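Local structure of complement factor MASP-3 (Homo sapiens, 3DEM) at residues A[221-229]-A[236-244]; A[180-191]-A[260-271]. The protein is a serine protease of innate immunity that associates with mannan-binding lectin and ficolins through its calcium-binding CUB1-EGF-CUB2 region, probably to take part in complement activation. All coordinates share one frame; numbering follows the deposited sequence.

Both contacts belong to the second CUB domain and meet at its calcium ion, their centres about 13 Å apart. Contact 1 ties a beta hairpin together and supplies Asp226; contact 2 packs the loop 180-191 against 260-271 and supplies Asp263 and the carbonyl of Ser265, while Glu216 completes the protein ligands. Asp226 bridges the two: its OD2 lies 2.6 Å from OH of Tyr187, and its OD1 2.7 Å from the backbone N of Asp263, both probable hydrogen bonds. Strands 227-232 and 255-261 are neighbours in one sheet. The pair illustrates how a metal site can be assembled from loops that a beta framework holds in place.

Contact 1 (A[221-229]-A[236-244]); sequences VPCPYDYIK and VLGPFCGEK. With CA (calcium ion), chain F.
Cys223 and Cys241 close the open end of a beta hairpin with a disulfide, SG to SG 2.1 Å, just beyond the point where strands 227-232 and 235-240 part. Along Cys223 the sequence of encounters is short. Its CB lies 4.1 Å from CB of Pro239, an apolar touch on the proline ring; its SG, set anti to its own carbonyl carbon (chi1 -50°), then reaches over the backbone of Phe240 to the sulfur of Cys241. The C-S-S-C torsion of -89° is close to the relaxed value for a disulfide. Deeper in the hairpin, Ile228 and Phe240 form an antiparallel hydrogen-bonded pair: Ile228 N gives to Phe240 O at 3.0 Å, and Phe240 N returns a bond to Ile228 O at 2.8 Å. The side chains of this pair share one face of the sheet, that of Ile228 resting also on Ile258 and Phe260. CB of Tyr227 meets CB of Pro239 at 3.7 Å, and the tyrosine ring stacks with His261 of the next strand. Further along, CG1 of Val236 packs 3.8 Å from CB of Lys229. Between the disulfide and the first paired residue sits Asp226, whose carboxylate grips calcium with both oxygens, OD2 at 2.3 Å and OD1 at 2.8 Å; OD2 is also hydrogen-bonded to Tyr187 OH. A covalent link and regular strand pairing therefore restrict the backbone presenting this metal ligand.

Contact 2 (A[180-191]-A[260-271]); sequences SPDFPNPYPKSS and FHSDNSGENRGW. With CA (calcium ion), chain F.
Tyr187 and Lys189 carry the largest buried surfaces where the loop 180-191, between two strands of the CUB beta sandwich, packs on 260-271. The Tyr187 ring receives Phe260 in a T-shaped (edge-to-face) stack: CZ of Phe260 points at one face, with the planes at 82°. Gly270 and the carbonyl carbon of Arg269 lie at the tyrosine's edge, and the side chain of Asn268 runs alongside in the same direction. Tyr187 N bonds to Asn268 O at 3.1 Å, while its hydroxyl hydrogen-bonds to the calcium ligand Asp226 and to the backbone N of Glu216, so Tyr187 is a second-shell residue that helps position a first-shell one. Lys189 follows the calcium-binding turn: CB meets Asp263 O, CD passes Asn264 O, and a bend at chi4 (64°) brings NZ to 2.9 Å from Glu267 OE2. In this salt bridge NZ meets OE2 from above the carboxylate plane, and Asp135 gives NZ a second acidic partner. Arg269, third in buried surface, curls round the carbonyl of Pro184 with a bend at chi3: NE donates to Pro184 O at 2.9 Å, nearly straight at 169°, with the acceptor at the guanidinium edge. Asp263 OD1 binds calcium at 2.4 Å and accepts from Ser265 N, an Asx turn shaping the backbone that carries another ligand, Ser265 O. Beside this turn, Ser262 OG donates to Pro188 O at 2.6 Å and accepts from Ser191 N at 3.1 Å.

Contact 1 (A[221-229]-A[236-244])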
loop_
_atom_site.group_PDB
_atom_site.type_symbol
_atom_site.label_atom_id
_atom_site.label_comp_id
_atom_site.label_asym_id
_atom_site.label_seq_id
_atom_site.Cartn_x
_atom_site.Cartn_y
_atom_site.Cartn_z
ATOM N N VAL A 221 -24.608 39.668 -3.838
ATOM C CA VAL A 221 -25.865 38.945 -3.699
ATOM C C VAL A 221 -26.222 38.821 -2.223
ATOM O O VAL A 221 -25.375 38.457 -1.413
ATOM C CB VAL A 221 -25.759 37.544 -4.343
ATOM C CG1 VAL A 221 -27.039 36.747 -4.140
ATOM C CG2 VAL A 221 -25.427 37.672 -5.833
ATOM N N PRO A 222 -27.473 39.151 -1.864
ATOM C CA PRO A 222 -27.910 39.026 -0.474
ATOM C C PRO A 222 -27.925 37.584 0.041
ATOM O O PRO A 222 -28.719 36.766 -0.418
ATOM C CB PRO A 222 -29.327 39.617 -0.488
ATOM C CG PRO A 222 -29.763 39.569 -1.905
ATOM C CD PRO A 222 -28.529 39.687 -2.739
ATOM N N CYS A 223 -27.027 37.295 0.979
ATOM C CA CYS A 223 -26.982 36.017 1.693
ATOM C C CYS A 223 -27.281 34.770 0.847
ATOM O O CYS A 223 -28.284 34.092 1.082
ATOM C CB CYS A 223 -27.926 36.068 2.905
ATOM S SG CYS A 223 -27.713 37.526 3.999
ATOM N N PRO A 224 -26.407 34.458 -0.128
ATOM C CA PRO A 224 -26.630 33.292 -0.981
ATOM C C PRO A 224 -26.152 31.975 -0.371
ATOM O O PRO A 224 -26.467 30.910 -0.900
ATOM C CB PRO A 224 -25.806 33.618 -2.228
ATOM C CG PRO A 224 -24.693 34.451 -1.731
ATOM C CD PRO A 224 -25.186 35.190 -0.506
ATOM N N TYR A 225 -25.412 32.050 0.734
ATOM C CA TYR A 225 -24.772 30.875 1.316
ATOM C C TYR A 225 -25.377 30.464 2.657
ATOM O O TYR A 225 -26.051 29.436 2.758
ATOM C CB TYR A 225 -23.267 31.123 1.487
ATOM C CG TYR A 225 -22.562 31.591 0.225
ATOM C CD1 TYR A 225 -22.666 30.874 -0.962
ATOM C CD2 TYR A 225 -21.786 32.740 0.229
ATOM C CE1 TYR A 225 -22.016 31.296 -2.118
ATOM C CE2 TYR A 225 -21.132 33.170 -0.918
ATOM C CZ TYR A 225 -21.250 32.445 -2.086
ATOM O OH TYR A 225 -20.607 32.881 -3.221
ATOM N N ASP A 226 -25.098 31.262 3.688
ATOM C CA ASP A 226 -25.608 31.029 5.033
ATOM C C ASP A 226 -26.482 32.212 5.446
ATOM O O ASP A 226 -26.354 33.303 4.896
ATOM C CB ASP A 226 -24.456 30.888 6.028
ATOM C CG ASP A 226 -23.387 29.905 5.563
ATOM O OD1 ASP A 226 -23.693 28.976 4.776
ATOM O OD2 ASP A 226 -22.229 30.061 6.000
ATOM N N TYR A 227 -27.361 32.004 6.423
ATOM C CA TYR A 227 -28.240 33.080 6.849
ATOM C C TYR A 227 -29.080 32.755 8.074
ATOM O O TYR A 227 -29.300 31.590 8.418
ATOM C CB TYR A 227 -29.168 33.494 5.705
ATOM C CG TYR A 227 -29.981 32.346 5.139
ATOM C CD1 TYR A 227 -31.169 31.954 5.735
ATOM C CD2 TYR A 227 -29.554 31.650 4.008
ATOM C CE1 TYR A 227 -31.914 30.910 5.226
ATOM C CE2 TYR A 227 -30.299 30.599 3.490
ATOM C CZ TYR A 227 -31.479 30.235 4.109
ATOM O OH TYR A 227 -32.233 29.190 3.609
ATOM N N ILE A 228 -29.539 33.820 8.725
ATOM C CA ILE A 228 -30.551 33.742 9.752
ATOM C C ILE A 228 -31.837 34.335 9.191
ATOM O O ILE A 228 -31.816 35.389 8.547
ATOM C CB ILE A 228 -30.156 34.580 10.991
ATOM C CG1 ILE A 228 -28.930 33.992 11.681
ATOM C CG2 ILE A 228 -31.320 34.674 11.976
ATOM C CD1 ILE A 228 -28.463 34.805 12.873
ATOM N N LYS A 229 -32.945 33.638 9.416
ATOM C CA LYS A 229 -34.269 34.195 9.221
ATOM C C LYS A 229 -34.958 34.158 10.581
ATOM O O LYS A 229 -34.751 33.231 11.373
ATOM C CB LYS A 229 -35.081 33.356 8.237
ATOM C CG LYS A 229 -34.714 33.520 6.773
ATOM C CD LYS A 229 -35.357 32.395 5.949
ATOM C CE LYS A 229 -35.196 32.600 4.445
ATOM N NZ LYS A 229 -35.945 31.561 3.659
ATOM N N VAL A 236 -41.479 37.102 8.132
ATOM C CA VAL A 236 -40.094 36.682 8.269
ATOM C C VAL A 236 -39.148 37.871 8.110
ATOM O O VAL A 236 -39.231 38.628 7.140
ATOM C CB VAL A 236 -39.734 35.586 7.249
ATOM C CG1 VAL A 236 -38.287 35.149 7.421
ATOM C CG2 VAL A 236 -40.675 34.402 7.398
ATOM N N LEU A 237 -38.263 38.039 9.084
ATOM C CA LEU A 237 -37.224 39.053 9.016
ATOM C C LEU A 237 -35.938 38.423 8.507
ATOM O O LEU A 237 -35.633 37.280 8.818
ATOM C CB LEU A 237 -36.993 39.671 10.393
ATOM C CG LEU A 237 -38.217 40.298 11.054
ATOM C CD1 LEU A 237 -37.909 40.612 12.501
ATOM C CD2 LEU A 237 -38.641 41.548 10.305
ATOM N N GLY A 238 -35.180 39.180 7.728
ATOM C CA GLY A 238 -33.951 38.672 7.150
ATOM C C GLY A 238 -34.117 38.503 5.657
ATOM O O GLY A 238 -35.031 39.070 5.071
ATOM N N PRO A 239 -33.241 37.704 5.029
ATOM C CA PRO A 239 -32.175 36.957 5.698
ATOM C C PRO A 239 -31.028 37.843 6.203
ATOM O O PRO A 239 -30.783 38.917 5.666
ATOM C CB PRO A 239 -31.680 36.000 4.611
ATOM C CG PRO A 239 -32.038 36.667 3.321
ATOM C CD PRO A 239 -33.270 37.476 3.574
ATOM N N PHE A 240 -30.340 37.385 7.242
ATOM C CA PHE A 240 -29.227 38.137 7.804
ATOM C C PHE A 240 -27.939 37.349 7.660
ATOM O O PHE A 240 -27.899 36.144 7.922
ATOM C CB PHE A 240 -29.463 38.451 9.286
ATOM C CG PHE A 240 -30.714 39.241 9.550
ATOM C CD1 PHE A 240 -31.754 38.690 10.282
ATOM C CD2 PHE A 240 -30.852 40.532 9.059
ATOM C CE1 PHE A 240 -32.910 39.416 10.531
ATOM C CE2 PHE A 240 -32.005 41.260 9.297
ATOM C CZ PHE A 240 -33.035 40.703 10.037
ATOM N N CYS A 241 -26.885 38.039 7.238
ATOM C CA CYS A 241 -25.566 37.436 7.139
ATOM C C CYS A 241 -24.518 38.541 7.240
ATOM O O CYS A 241 -24.856 39.706 7.461
ATOM C CB CYS A 241 -25.425 36.664 5.824
ATOM S SG CYS A 241 -25.688 37.681 4.366
ATOM N N GLY A 242 -23.247 38.178 7.103
ATOM C CA GLY A 242 -22.173 39.169 7.098
ATOM C C GLY A 242 -21.436 39.339 8.417
ATOM O O GLY A 242 -21.497 38.481 9.296
ATOM N N GLU A 243 -20.736 40.463 8.542
ATOM C CA GLU A 243 -19.877 40.737 9.692
ATOM C C GLU A 243 -20.521 41.703 10.676
ATOM O O GLU A 243 -19.969 41.983 11.734
ATOM C CB GLU A 243 -18.540 41.316 9.220
ATOM C CG GLU A 243 -17.727 40.345 8.379
ATOM C CD GLU A 243 -16.664 41.036 7.543
ATOM O OE1 GLU A 243 -15.882 41.831 8.107
ATOM O OE2 GLU A 243 -16.615 40.781 6.316
ATOM N N LYS A 244 -21.691 42.209 10.314
ATOM C CA LYS A 244 -22.387 43.206 11.111
ATOM C C LYS A 244 -23.761 42.665 11.479
ATOM O O LYS A 244 -24.573 42.364 10.605
ATOM C CB LYS A 244 -22.531 44.496 10.306
ATOM C CG LYS A 244 -23.183 45.647 11.054
ATOM C CD LYS A 244 -22.141 46.609 11.594
ATOM C CE LYS A 244 -22.780 47.917 12.048
ATOM N NZ LYS A 244 -23.788 47.677 13.121
HETATM CA CA CA F . -20.946 28.599 4.711
HETATM O O HOH W 1 -21.418 26.763 6.174
HETATM O O HOH W 2 -19.422 29.278 6.433
#

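Contact 2 (A[180-191]-A[260-271])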
loop_
_atom_site.group_PDB
_atom_site.type_symbol
_atom_site.label_atom_id
_atom_site.label_comp_id
_atom_site.label_asym_id
_atom_site.label_seq_id
_atom_site.Cartn_x
_atom_site.Cartn_y
_atom_site.Cartn_z
ATOM N N SER A 180 -25.282 30.118 17.512
ATOM C CA SER A 180 -24.964 29.106 16.523
ATOM C C SER A 180 -24.227 27.956 17.218
ATOM O O SER A 180 -23.605 28.152 18.257
ATOM C CB SER A 180 -24.098 29.712 15.418
ATOM O OG SER A 180 -22.950 30.345 15.964
ATOM N N PRO A 181 -24.313 26.739 16.659
ATOM C CA PRO A 181 -23.679 25.599 17.330
ATOM C C PRO A 181 -22.170 25.778 17.496
ATOM O O PRO A 181 -21.485 26.172 16.550
ATOM C CB PRO A 181 -23.987 24.423 16.392
ATOM C CG PRO A 181 -25.165 24.872 15.587
ATOM C CD PRO A 181 -24.998 26.341 15.416
ATOM N N ASP A 182 -21.675 25.505 18.699
ATOM C CA ASP A 182 -20.242 25.591 19.014
ATOM C C ASP A 182 -19.680 27.029 19.016
ATOM O O ASP A 182 -18.466 27.221 19.084
ATOM C CB ASP A 182 -19.423 24.683 18.080
ATOM C CG ASP A 182 -18.190 24.101 18.762
ATOM O OD1 ASP A 182 -18.072 24.221 20.005
ATOM O OD2 ASP A 182 -17.333 23.518 18.058
ATOM N N PHE A 183 -20.560 28.030 18.952
ATOM C CA PHE A 183 -20.139 29.434 19.026
ATOM C C PHE A 183 -19.165 29.656 20.179
ATOM O O PHE A 183 -19.386 29.144 21.277
ATOM C CB PHE A 183 -21.358 30.354 19.206
ATOM C CG PHE A 183 -21.006 31.817 19.351
ATOM C CD1 PHE A 183 -20.864 32.623 18.228
ATOM C CD2 PHE A 183 -20.815 32.383 20.606
ATOM C CE1 PHE A 183 -20.536 33.965 18.343
ATOM C CE2 PHE A 183 -20.484 33.732 20.737
ATOM C CZ PHE A 183 -20.352 34.527 19.593
ATOM N N PRO A 184 -18.094 30.442 19.947
ATOM C CA PRO A 184 -17.732 31.121 18.706
ATOM C C PRO A 184 -16.727 30.349 17.837
ATOM O O PRO A 184 -15.987 30.952 17.059
ATOM C CB PRO A 184 -17.087 32.410 19.215
ATOM C CG PRO A 184 -16.378 31.968 20.495
ATOM C CD PRO A 184 -17.134 30.753 21.026
ATOM N N ASN A 185 -16.691 29.028 17.970
ATOM C CA ASN A 185 -15.936 28.211 17.031
ATOM C C ASN A 185 -16.711 28.120 15.717
ATOM O O ASN A 185 -17.910 28.397 15.687
ATOM C CB ASN A 185 -15.670 26.825 17.619
ATOM C CG ASN A 185 -14.892 26.890 18.914
ATOM O OD1 ASN A 185 -13.725 27.277 18.928
ATOM N ND2 ASN A 185 -15.536 26.517 20.013
ATOM N N PRO A 186 -16.027 27.765 14.617
ATOM C CA PRO A 186 -16.727 27.645 13.338
ATOM C C PRO A 186 -18.017 26.823 13.446
ATOM O O PRO A 186 -17.996 25.709 13.951
ATOM C CB PRO A 186 -15.706 26.923 12.450
ATOM C CG PRO A 186 -14.379 27.327 13.012
ATOM C CD PRO A 186 -14.587 27.466 14.500
ATOM N N TYR A 187 -19.134 27.369 12.979
ATOM C CA TYR A 187 -20.389 26.616 12.994
ATOM C C TYR A 187 -20.396 25.481 11.968
ATOM O O TYR A 187 -19.759 25.585 10.916
ATOM C CB TYR A 187 -21.602 27.533 12.806
ATOM C CG TYR A 187 -21.565 28.446 11.602
ATOM C CD1 TYR A 187 -21.889 27.978 10.328
ATOM C CD2 TYR A 187 -21.258 29.790 11.742
ATOM C CE1 TYR A 187 -21.877 28.825 9.226
ATOM C CE2 TYR A 187 -21.248 30.646 10.648
ATOM C CZ TYR A 187 -21.554 30.159 9.394
ATOM O OH TYR A 187 -21.534 31.020 8.314
ATOM N N PRO A 188 -21.094 24.376 12.292
ATOM C CA PRO A 188 -21.178 23.208 11.417
ATOM C C PRO A 188 -21.761 23.538 10.043
ATOM O O PRO A 188 -22.720 24.296 9.935
ATOM C CB PRO A 188 -22.124 22.273 12.176
ATOM C CG PRO A 188 -22.013 22.692 13.593
ATOM C CD PRO A 188 -21.835 24.173 13.549
ATOM N N LYS A 189 -21.169 22.966 9.006
ATOM C CA LYS A 189 -21.655 23.110 7.651
ATOM C C LYS A 189 -22.936 22.307 7.461
ATOM O O LYS A 189 -23.266 21.446 8.281
ATOM C CB LYS A 189 -20.597 22.615 6.661
ATOM C CG LYS A 189 -19.281 23.376 6.720
ATOM C CD LYS A 189 -18.247 22.766 5.780
ATOM C CE LYS A 189 -16.905 23.468 5.908
ATOM N NZ LYS A 189 -16.286 23.298 7.266
ATOM N N SER A 190 -23.658 22.614 6.386
ATOM C CA SER A 190 -24.783 21.802 5.926
ATOM C C SER A 190 -25.844 21.548 6.986
ATOM O O SER A 190 -26.437 20.475 7.023
ATOM C CB SER A 190 -24.275 20.469 5.376
ATOM O OG SER A 190 -23.362 20.691 4.326
ATOM N N SER A 191 -26.095 22.542 7.826
ATOM C CA SER A 191 -27.007 22.373 8.943
ATOM C C SER A 191 -28.198 23.302 8.835
ATOM O O SER A 191 -28.170 24.290 8.096
ATOM C CB SER A 191 -26.281 22.602 10.272
ATOM O OG SER A 191 -25.280 21.621 10.469
ATOM N N PHE A 260 -31.476 29.160 11.308
ATOM C CA PHE A 260 -30.100 29.351 10.882
ATOM C C PHE A 260 -29.704 28.291 9.866
ATOM O O PHE A 260 -29.690 27.103 10.172
ATOM C CB PHE A 260 -29.141 29.335 12.080
ATOM C CG PHE A 260 -27.694 29.530 11.705
ATOM C CD1 PHE A 260 -27.319 30.557 10.844
ATOM C CD2 PHE A 260 -26.708 28.698 12.223
ATOM C CE1 PHE A 260 -25.986 30.742 10.495
ATOM C CE2 PHE A 260 -25.372 28.875 11.882
ATOM C CZ PHE A 260 -25.010 29.902 11.016
ATOM N N HIS A 261 -29.391 28.732 8.655
ATOM C CA HIS A 261 -29.020 27.824 7.574
ATOM C C HIS A 261 -27.536 27.967 7.269
ATOM O O HIS A 261 -27.034 29.081 7.150
ATOM C CB HIS A 261 -29.840 28.135 6.314
ATOM C CG HIS A 261 -29.525 27.249 5.142
ATOM N ND1 HIS A 261 -28.570 27.569 4.200
ATOM C CD2 HIS A 261 -30.056 26.067 4.750
ATOM C CE1 HIS A 261 -28.514 26.613 3.289
ATOM N NE2 HIS A 261 -29.406 25.690 3.598
ATOM N N SER A 262 -26.836 26.842 7.156
ATOM C CA SER A 262 -25.438 26.862 6.732
ATOM C C SER A 262 -25.206 25.917 5.555
ATOM O O SER A 262 -25.732 24.804 5.532
ATOM C CB SER A 262 -24.490 26.538 7.897
ATOM O OG SER A 262 -24.593 25.185 8.308
ATOM N N ASP A 263 -24.419 26.364 4.578
ATOM C CA ASP A 263 -24.140 25.549 3.401
ATOM C C ASP A 263 -22.920 24.640 3.585
ATOM O O ASP A 263 -22.414 24.491 4.695
ATOM C CB ASP A 263 -24.013 26.409 2.137
ATOM C CG ASP A 263 -22.727 27.225 2.100
ATOM O OD1 ASP A 263 -21.920 27.139 3.046
ATOM O OD2 ASP A 263 -22.522 27.958 1.112
ATOM N N ASN A 264 -22.455 24.046 2.488
ATOM C CA ASN A 264 -21.427 23.014 2.542
ATOM C C ASN A 264 -19.979 23.523 2.573
ATOM O O ASN A 264 -19.042 22.755 2.347
ATOM C CB ASN A 264 -21.616 22.019 1.392
ATOM C CG ASN A 264 -21.283 22.616 0.031
ATOM O OD1 ASN A 264 -20.873 23.774 -0.075
ATOM N ND2 ASN A 264 -21.450 21.819 -1.019
ATOM N N SER A 265 -19.796 24.806 2.879
ATOM C CA SER A 265 -18.479 25.425 2.752
ATOM C C SER A 265 -18.250 26.576 3.739
ATOM O O SER A 265 -19.188 27.277 4.107
ATOM C CB SER A 265 -18.275 25.901 1.307
ATOM O OG SER A 265 -17.033 26.556 1.160
ATOM N N GLY A 266 -17.005 26.751 4.182
ATOM C CA GLY A 266 -16.637 27.889 5.032
ATOM C C GLY A 266 -16.328 27.564 6.486
ATOM O O GLY A 266 -16.656 26.480 6.975
ATOM N N GLU A 267 -15.690 28.504 7.183
ATOM C CA GLU A 267 -15.310 28.302 8.587
ATOM C C GLU A 267 -15.730 29.463 9.495
ATOM O O GLU A 267 -15.130 29.691 10.545
ATOM C CB GLU A 267 -13.799 28.071 8.717
ATOM C CG GLU A 267 -13.243 26.955 7.834
ATOM C CD GLU A 267 -13.757 25.575 8.228
ATOM O OE1 GLU A 267 -14.179 25.393 9.394
ATOM O OE2 GLU A 267 -13.733 24.669 7.365
ATOM N N ASN A 268 -16.765 30.189 9.096
ATOM C CA ASN A 268 -17.230 31.344 9.867
ATOM C C ASN A 268 -17.651 31.030 11.315
ATOM O O ASN A 268 -18.127 29.935 11.614
ATOM C CB ASN A 268 -18.330 32.078 9.094
ATOM C CG ASN A 268 -17.904 32.413 7.673
ATOM O OD1 ASN A 268 -17.446 33.526 7.394
ATOM N ND2 ASN A 268 -18.007 31.439 6.780
ATOM N N ARG A 269 -17.463 31.999 12.207
ATOM C CA ARG A 269 -17.603 31.760 13.649
ATOM C C ARG A 269 -19.041 31.805 14.198
ATOM O O ARG A 269 -19.314 31.302 15.291
ATOM C CB ARG A 269 -16.686 32.705 14.431
ATOM C CG ARG A 269 -15.218 32.565 14.032
ATOM C CD ARG A 269 -14.320 33.471 14.839
ATOM N NE ARG A 269 -14.099 32.947 16.187
ATOM C CZ ARG A 269 -13.206 33.437 17.046
ATOM N NH1 ARG A 269 -12.445 34.473 16.706
ATOM N NH2 ARG A 269 -13.073 32.888 18.250
ATOM N N GLY A 270 -19.955 32.402 13.441
ATOM C CA GLY A 270 -21.359 32.389 13.817
ATOM C C GLY A 270 -21.846 33.619 14.563
ATOM O O GLY A 270 -21.450 34.750 14.261
ATOM N N TRP A 271 -22.703 33.392 15.554
ATOM C CA TRP A 271 -23.472 34.471 16.158
ATOM C C TRP A 271 -24.009 34.093 17.530
ATOM O O TRP A 271 -24.116 32.916 17.881
ATOM C CB TRP A 271 -24.649 34.850 15.251
ATOM C CG TRP A 271 -25.524 33.673 14.891
ATOM C CD1 TRP A 271 -25.395 32.858 13.800
ATOM C CD2 TRP A 271 -26.657 33.182 15.626
ATOM N NE1 TRP A 271 -26.380 31.888 13.811
ATOM C CE2 TRP A 271 -27.164 32.064 14.921
ATOM C CE3 TRP A 271 -27.284 33.569 16.816
ATOM C CZ2 TRP A 271 -28.269 31.335 15.366
ATOM C CZ3 TRP A 271 -28.388 32.848 17.254
ATOM C CH2 TRP A 271 -28.868 31.742 16.531
HETATM CA CA CA F . -20.946 28.599 4.711
HETATM O O HOH W 3 -20.833 28.874 15.668
HETATM O O HOH W 4 -19.335 26.925 7.953
HETATM O O HOH W 1 -21.418 26.763 6.174
HETATM O O HOH W 2 -19.422 29.278 6.433
#